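Local coordinates for transcriptional regulator, LuxR family (Burkholderia thailandensis, PDB 3MQQ), which probably binds DNA as a LuxR-type transcriptional regulator, the chain here being its PAS domain, a likely sensory or interaction module, at residues A12-V17 and V107-D112; E25-E30 and D41-S46. All coordinates share one frame; numbering follows the deposited sequence. Where two conformers were deposited one is given.

Contact 1 of 2, residues A12-V17 and V107-D112; sequences APIGLV and VWTFED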
loop_
_atom_site.group_PDB
_atom_site.type_symbol
_atom_site.label_atom_id
_atom_site.label_comp_id
_atom_site.label_asym_id
_atom_site.label_seq_id
_atom_site.Cartn_x
_atom_site.Cartn_y
_atom_site.Cartn_z
ATOM N N ALA B 12 -2.967 -6.558 5.513
ATOM C CA ALA B 12 -2.986 -5.573 4.418
ATOM C C ALA B 12 -3.271 -6.198 3.075
ATOM O O ALA B 12 -2.741 -7.234 2.760
ATOM C CB ALA B 12 -1.657 -4.790 4.360
ATOM N N PRO B 13 -4.103 -5.538 2.253
ATOM C CA PRO B 13 -4.559 -6.060 0.976
ATOM C C PRO B 13 -3.529 -5.916 -0.132
ATOM O O PRO B 13 -3.830 -6.210 -1.307
ATOM C CB PRO B 13 -5.769 -5.173 0.654
ATOM C CG PRO B 13 -5.525 -3.915 1.385
ATOM C CD PRO B 13 -4.744 -4.270 2.620
ATOM N N ILE B 14 -2.372 -5.377 0.227
ATOM C CA ILE B 14 -1.238 -5.274 -0.694
ATOM C C ILE B 14 -0.034 -5.969 -0.072
ATOM O O ILE B 14 0.071 -6.114 1.152
ATOM C CB ILE B 14 -0.852 -3.812 -1.024
ATOM C CG1 ILE B 14 -0.455 -3.057 0.248
ATOM C CG2 ILE B 14 -1.974 -3.110 -1.796
ATOM C CD1 ILE B 14 0.071 -1.693 -0.010
ATOM N N GLY B 15 0.885 -6.374 -0.928
ATOM C CA GLY B 15 2.104 -7.009 -0.459
ATOM C C GLY B 15 2.973 -6.008 0.264
ATOM O O GLY B 15 3.168 -4.885 -0.204
ATOM N N LEU B 16 3.439 -6.388 1.447
ATOM C CA LEU B 16 4.344 -5.494 2.206
ATOM C C LEU B 16 5.620 -6.227 2.556
ATOM O O LEU B 16 5.623 -7.444 2.835
ATOM C CB LEU B 16 3.711 -5.028 3.520
ATOM C CG LEU B 16 2.437 -4.212 3.404
ATOM C CD1 LEU B 16 1.875 -3.981 4.791
ATOM C CD2 LEU B 16 2.715 -2.899 2.695
ATOM N N VAL B 17 6.727 -5.485 2.586
ATOM C CA VAL B 17 8.047 -6.057 2.933
ATOM C C VAL B 17 8.759 -5.101 3.839
ATOM O O VAL B 17 8.789 -3.906 3.566
ATOM C CB VAL B 17 8.969 -6.283 1.672
ATOM C CG1 VAL B 17 10.454 -6.543 2.071
ATOM C CG2 VAL B 17 8.441 -7.400 0.780
ATOM N N VAL B 107 10.783 0.144 3.956
ATOM C CA VAL B 107 9.452 -0.463 3.802
ATOM C C VAL B 107 9.089 -0.398 2.319
ATOM O O VAL B 107 9.156 0.651 1.702
ATOM C CB VAL B 107 8.373 0.245 4.696
ATOM C CG1 VAL B 107 7.039 -0.549 4.742
ATOM C CG2 VAL B 107 8.880 0.399 6.109
ATOM N N TRP B 108 8.671 -1.540 1.765
ATOM C CA TRP B 108 8.348 -1.668 0.338
ATOM C C TRP B 108 6.975 -2.274 0.157
ATOM O O TRP B 108 6.589 -3.130 0.936
ATOM C CB TRP B 108 9.387 -2.544 -0.349
ATOM C CG TRP B 108 10.714 -1.837 -0.424
ATOM C CD1 TRP B 108 11.686 -1.777 0.540
ATOM C CD2 TRP B 108 11.172 -1.060 -1.513
ATOM N NE1 TRP B 108 12.733 -0.992 0.111
ATOM C CE2 TRP B 108 12.450 -0.553 -1.160
ATOM C CE3 TRP B 108 10.632 -0.743 -2.760
ATOM C CZ2 TRP B 108 13.195 0.259 -2.016
ATOM C CZ3 TRP B 108 11.383 0.072 -3.623
ATOM C CH2 TRP B 108 12.645 0.561 -3.236
ATOM N N THR B 109 6.258 -1.804 -0.872
ATOM C CA THR B 109 4.899 -2.284 -1.155
ATOM C C THR B 109 4.866 -2.845 -2.551
ATOM O O THR B 109 5.571 -2.368 -3.418
ATOM C CB THR B 109 3.784 -1.180 -1.025
ATOM O OG1 THR B 109 3.860 -0.278 -2.139
ATOM C CG2 THR B 109 3.871 -0.381 0.273
ATOM N N PHE B 110 4.002 -3.842 -2.766
ATOM C CA PHE B 110 3.875 -4.491 -4.076
ATOM C C PHE B 110 2.389 -4.713 -4.348
ATOM O O PHE B 110 1.693 -5.190 -3.479
ATOM C CB PHE B 110 4.540 -5.873 -4.001
ATOM C CG PHE B 110 6.017 -5.808 -3.757
ATOM C CD1 PHE B 110 6.902 -5.965 -4.807
ATOM C CD2 PHE B 110 6.516 -5.567 -2.481
ATOM C CE1 PHE B 110 8.283 -5.850 -4.589
ATOM C CE2 PHE B 110 7.896 -5.477 -2.268
ATOM C CZ PHE B 110 8.759 -5.620 -3.308
ATOM N N GLU B 111 1.915 -4.377 -5.544
ATOM C CA GLU B 111 0.556 -4.649 -5.865
ATOM C C GLU B 111 0.490 -5.228 -7.282
ATOM O O GLU B 111 1.045 -4.661 -8.193
ATOM C CB GLU B 111 -0.268 -3.358 -5.772
ATOM C CG GLU B 111 -1.710 -3.562 -6.167
ATOM C CD GLU B 111 -2.506 -2.296 -6.069
ATOM O OE1 GLU B 111 -1.903 -1.206 -6.137
ATOM O OE2 GLU B 111 -3.740 -2.384 -5.921
ATOM N N ASP B 112 -0.173 -6.380 -7.441
ATOM C CA ASP B 112 -0.311 -7.026 -8.754
ATOM C C ASP B 112 -1.262 -6.198 -9.595
ATOM O O ASP B 112 -2.394 -5.861 -9.160
ATOM C CB ASP B 112 -0.869 -8.460 -8.560
ATOM C CG ASP B 112 -0.820 -9.327 -9.823
ATOM O OD1 ASP B 112 -0.628 -8.825 -10.937
ATOM O OD2 ASP B 112 -1.063 -10.543 -9.678
#
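Residues 15-17 and 107-112, on strands 15-20 and 106-112, run antiparallel, their axes 4.7 Å apart at closest and at 159°, as neighbouring inner strands of the five-stranded antiparallel sheet of the PAS fold. Gly15 with Phe110 and Val17 with Trp108 are hydrogen-bonded pairs, each making two N-H...O bonds; Leu16 with Thr109 is the non-hydrogen-bonded pair between them. Gly15 N meets Phe110 O nearly along the C=O axis and both Val17/Trp108 bonds lie in the carbonyl plane, whereas Phe110 N approaches Gly15 O from above that plane. On the face of Val17, Trp108 and Phe110, helix 29-34 lends Leu31 and helix 54-71 covers the indole, which lies near a bound sodium ion and an ethanol. The other face carries Leu16 and Thr109, side by side with Leu16 CD2 3.7 Å from Thr109 CG2. Thr109 OG1 bonds to Thr93 OG1 on strand 87-96. Ile14, with CG1 in the crowded position (chi1 60°), crosses Thr109 obliquely, its CD1 3.9 Å from Thr109 CB, and also packs on Ile14 of the second subunit. Val17 CG2 comes obliquely to the Phe110 ring, 3.6 Å from CE2, while Gly15 O sits at the ring's edge, 4.1 Å from Phe110 CD2.

Contact 2 of 2, residues E25-E30 and D41-S46; sequences EDCNDE and DLIGRS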
loop_
_atom_site.group_PDB
_atom_site.type_symbol
_atom_site.label_atom_id
_atom_site.label_comp_id
_atom_site.label_asym_id
_atom_site.label_seq_id
_atom_site.Cartn_x
_atom_site.Cartn_y
_atom_site.Cartn_z
ATOM N N GLU B 25 13.264 -9.096 4.973
ATOM C CA GLU B 25 13.395 -9.525 6.370
ATOM C C GLU B 25 12.052 -9.967 6.952
ATOM O O GLU B 25 11.996 -10.844 7.830
ATOM C CB GLU B 25 14.036 -8.432 7.225
ATOM C CG GLU B 25 15.341 -7.915 6.662
ATOM C CD GLU B 25 16.501 -8.846 6.939
ATOM O OE1 GLU B 25 17.262 -8.560 7.878
ATOM O OE2 GLU B 25 16.648 -9.862 6.233
ATOM N N ASP B 26 10.968 -9.369 6.450
ATOM C CA ASP B 26 9.630 -9.785 6.847
ATOM C C ASP B 26 8.697 -9.432 5.716
ATOM O O ASP B 26 8.988 -8.531 4.936
ATOM C CB ASP B 26 9.207 -9.119 8.163
ATOM C CG ASP B 26 8.019 -9.798 8.824
ATOM O OD1 ASP B 26 7.557 -10.876 8.374
ATOM O OD2 ASP B 26 7.544 -9.257 9.846
ATOM N N CYS B 27 7.597 -10.172 5.609
ATOM C CA CYS B 27 6.617 -9.874 4.585
ATOM C C CYS B 27 5.273 -10.426 5.027
ATOM O O CYS B 27 5.159 -11.199 5.998
ATOM C CB CYS B 27 7.023 -10.441 3.189
ATOM S SG CYS B 27 6.870 -12.269 3.015
ATOM N N ASN B 28 4.243 -10.015 4.318
ATOM C CA ASN B 28 2.915 -10.506 4.621
ATOM C C ASN B 28 2.423 -11.586 3.650
ATOM O O ASN B 28 3.093 -11.893 2.624
ATOM C CB ASN B 28 1.896 -9.337 4.760
ATOM C CG ASN B 28 1.694 -8.545 3.480
ATOM O OD1 ASN B 28 2.215 -8.876 2.408
ATOM N ND2 ASN B 28 0.906 -7.478 3.595
ATOM N N ASP B 29 1.244 -12.131 3.973
ATOM C CA ASP B 29 0.635 -13.202 3.165
ATOM C C ASP B 29 0.301 -12.700 1.755
ATOM O O ASP B 29 0.387 -13.459 0.802
ATOM C CB ASP B 29 -0.593 -13.828 3.854
ATOM C CG ASP B 29 -0.226 -14.937 4.837
ATOM O OD1 ASP B 29 0.951 -15.362 4.893
ATOM O OD2 ASP B 29 -1.126 -15.433 5.542
ATOM N N GLU B 30 -0.088 -11.421 1.612
ATOM C CA GLU B 30 -0.390 -10.904 0.278
ATOM C C GLU B 30 0.820 -10.959 -0.647
ATOM O O GLU B 30 0.664 -11.282 -1.851
ATOM C CB GLU B 30 -0.989 -9.489 0.334
ATOM C CG GLU B 30 -1.500 -8.904 -1.033
ATOM C CD GLU B 30 -2.544 -9.753 -1.735
ATOM O OE1 GLU B 30 -3.347 -10.410 -1.051
ATOM O OE2 GLU B 30 -2.579 -9.732 -2.996
ATOM N N ASP B 41 9.128 -19.031 1.986
ATOM C CA ASP B 41 9.981 -19.002 0.780
ATOM C C ASP B 41 10.628 -17.632 0.564
ATOM O O ASP B 41 11.644 -17.529 -0.112
ATOM C CB ASP B 41 9.210 -19.406 -0.486
ATOM C CG ASP B 41 8.715 -20.856 -0.444
ATOM O OD1 ASP B 41 9.498 -21.773 -0.090
ATOM O OD2 ASP B 41 7.531 -21.076 -0.770
ATOM N N LEU B 42 10.037 -16.592 1.153
ATOM C CA LEU B 42 10.467 -15.221 0.892
ATOM C C LEU B 42 11.314 -14.634 2.002
ATOM O O LEU B 42 12.127 -13.743 1.761
ATOM C CB LEU B 42 9.255 -14.317 0.592
ATOM C CG LEU B 42 8.573 -14.620 -0.749
ATOM C CD1 LEU B 42 7.170 -14.070 -0.794
ATOM C CD2 LEU B 42 9.425 -14.018 -1.855
ATOM N N ILE B 43 11.108 -15.101 3.223
ATOM C CA ILE B 43 11.876 -14.589 4.347
ATOM C C ILE B 43 13.366 -14.900 4.184
ATOM O O ILE B 43 13.785 -16.061 4.102
ATOM C CB ILE B 43 11.366 -15.147 5.677
ATOM C CG1 ILE B 43 9.889 -14.784 5.850
ATOM C CG2 ILE B 43 12.229 -14.648 6.842
ATOM C CD1 ILE B 43 9.616 -13.312 5.909
ATOM N N GLY B 44 14.159 -13.838 4.133
ATOM C CA GLY B 44 15.601 -13.966 3.987
ATOM C C GLY B 44 15.986 -14.172 2.543
ATOM O O GLY B 44 17.098 -14.552 2.256
ATOM N N ARG B 45 15.048 -13.923 1.632
ATOM C CA ARG B 45 15.316 -13.989 0.195
ATOM C C ARG B 45 15.727 -12.627 -0.358
ATOM O O ARG B 45 15.071 -11.611 -0.033
ATOM C CB ARG B 45 14.059 -14.526 -0.535
ATOM C CG ARG B 45 14.347 -15.093 -1.907
ATOM C CD ARG B 45 15.064 -16.462 -1.830
ATOM N NE ARG B 45 14.098 -17.517 -1.581
ATOM C CZ ARG B 45 14.196 -18.777 -1.996
ATOM N NH1 ARG B 45 15.237 -19.200 -2.728
ATOM N NH2 ARG B 45 13.245 -19.634 -1.679
ATOM N N SER B 46 16.803 -12.587 -1.161
ATOM C CA SER B 46 17.114 -11.366 -1.946
ATOM C C SER B 46 15.935 -11.001 -2.859
ATOM O O SER B 46 15.320 -11.884 -3.449
ATOM C CB SER B 46 18.355 -11.551 -2.818
ATOM O OG SER B 46 18.555 -10.377 -3.606
#
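The guanidinium of Arg45 meets the carbonyl of Asp41 at its edge and in its plane, NE and NH2 both gripping the single oxygen. The NE bond, 2.9 Å to Asp41 O, lies nearly along the C=O axis; the NH2 bond, 3.1 Å to the same Asp41 O, uses a lone pair in the carbonyl plane. The backbone bond from Arg45 N to Leu42 O closes a type II beta turn from Leu42 to Arg45, with Gly44 at positive phi (82°), and the guanidinium reaches past it to Asp41 O. The turn presents Ile43 to the strand. Its CG1 is anti to the carbonyl carbon and chi2 is -62°, which brings CD1 against the backbone, 3.6 Å from Asp26 CA and 3.7 Å from Cys27 N. The other branch, CG2, lies 3.9 Å from Glu25 O. Cys27 SG, in the crowded position (chi1 73°), packs 4.0 Å from Leu42 CB. Between these two segments the contact is van der Waals; backbone bonds of Gly44 and Arg45 to Ile24 hold the turn to the same strand. Asp26 has CG anti to the backbone N, so OD1 accepts a weak bond from the next backbone N, that of Cys27, while OD2 bonds to Tyr5 OH of the second subunit. Glu25 and Asp26 form a classic beta bulge opposite Leu18 on strand 15-20. The contact lays Leu42 of the weakly bonded helix 39-42 and the turn that follows against strand 23-27, the outermost on its side within this chain, just before Asn28 caps helix 29-34.

In the fold
From the N terminus, helix 5-11 leads into strand 15-20, which turns back as strand 23-27. Contact 2 closes a short loop, only ten residues between its segments, holding most of helix 29-34 and the start of helix 39-42. Contact 1 closes a much longer one of 89 residues, ended by the last strand, 106-112, and contact 2 falls wholly within it. Strand 15-20 thus pairs with the chain's last strand along one edge and with strand 23-27 along the other. Asn28 joins the two contacts: its ND2 and OD1 probably bond to Ile14 O and Leu16 N. Both contacts also touch the second subunit, so this part of the fold lies at the interface with it.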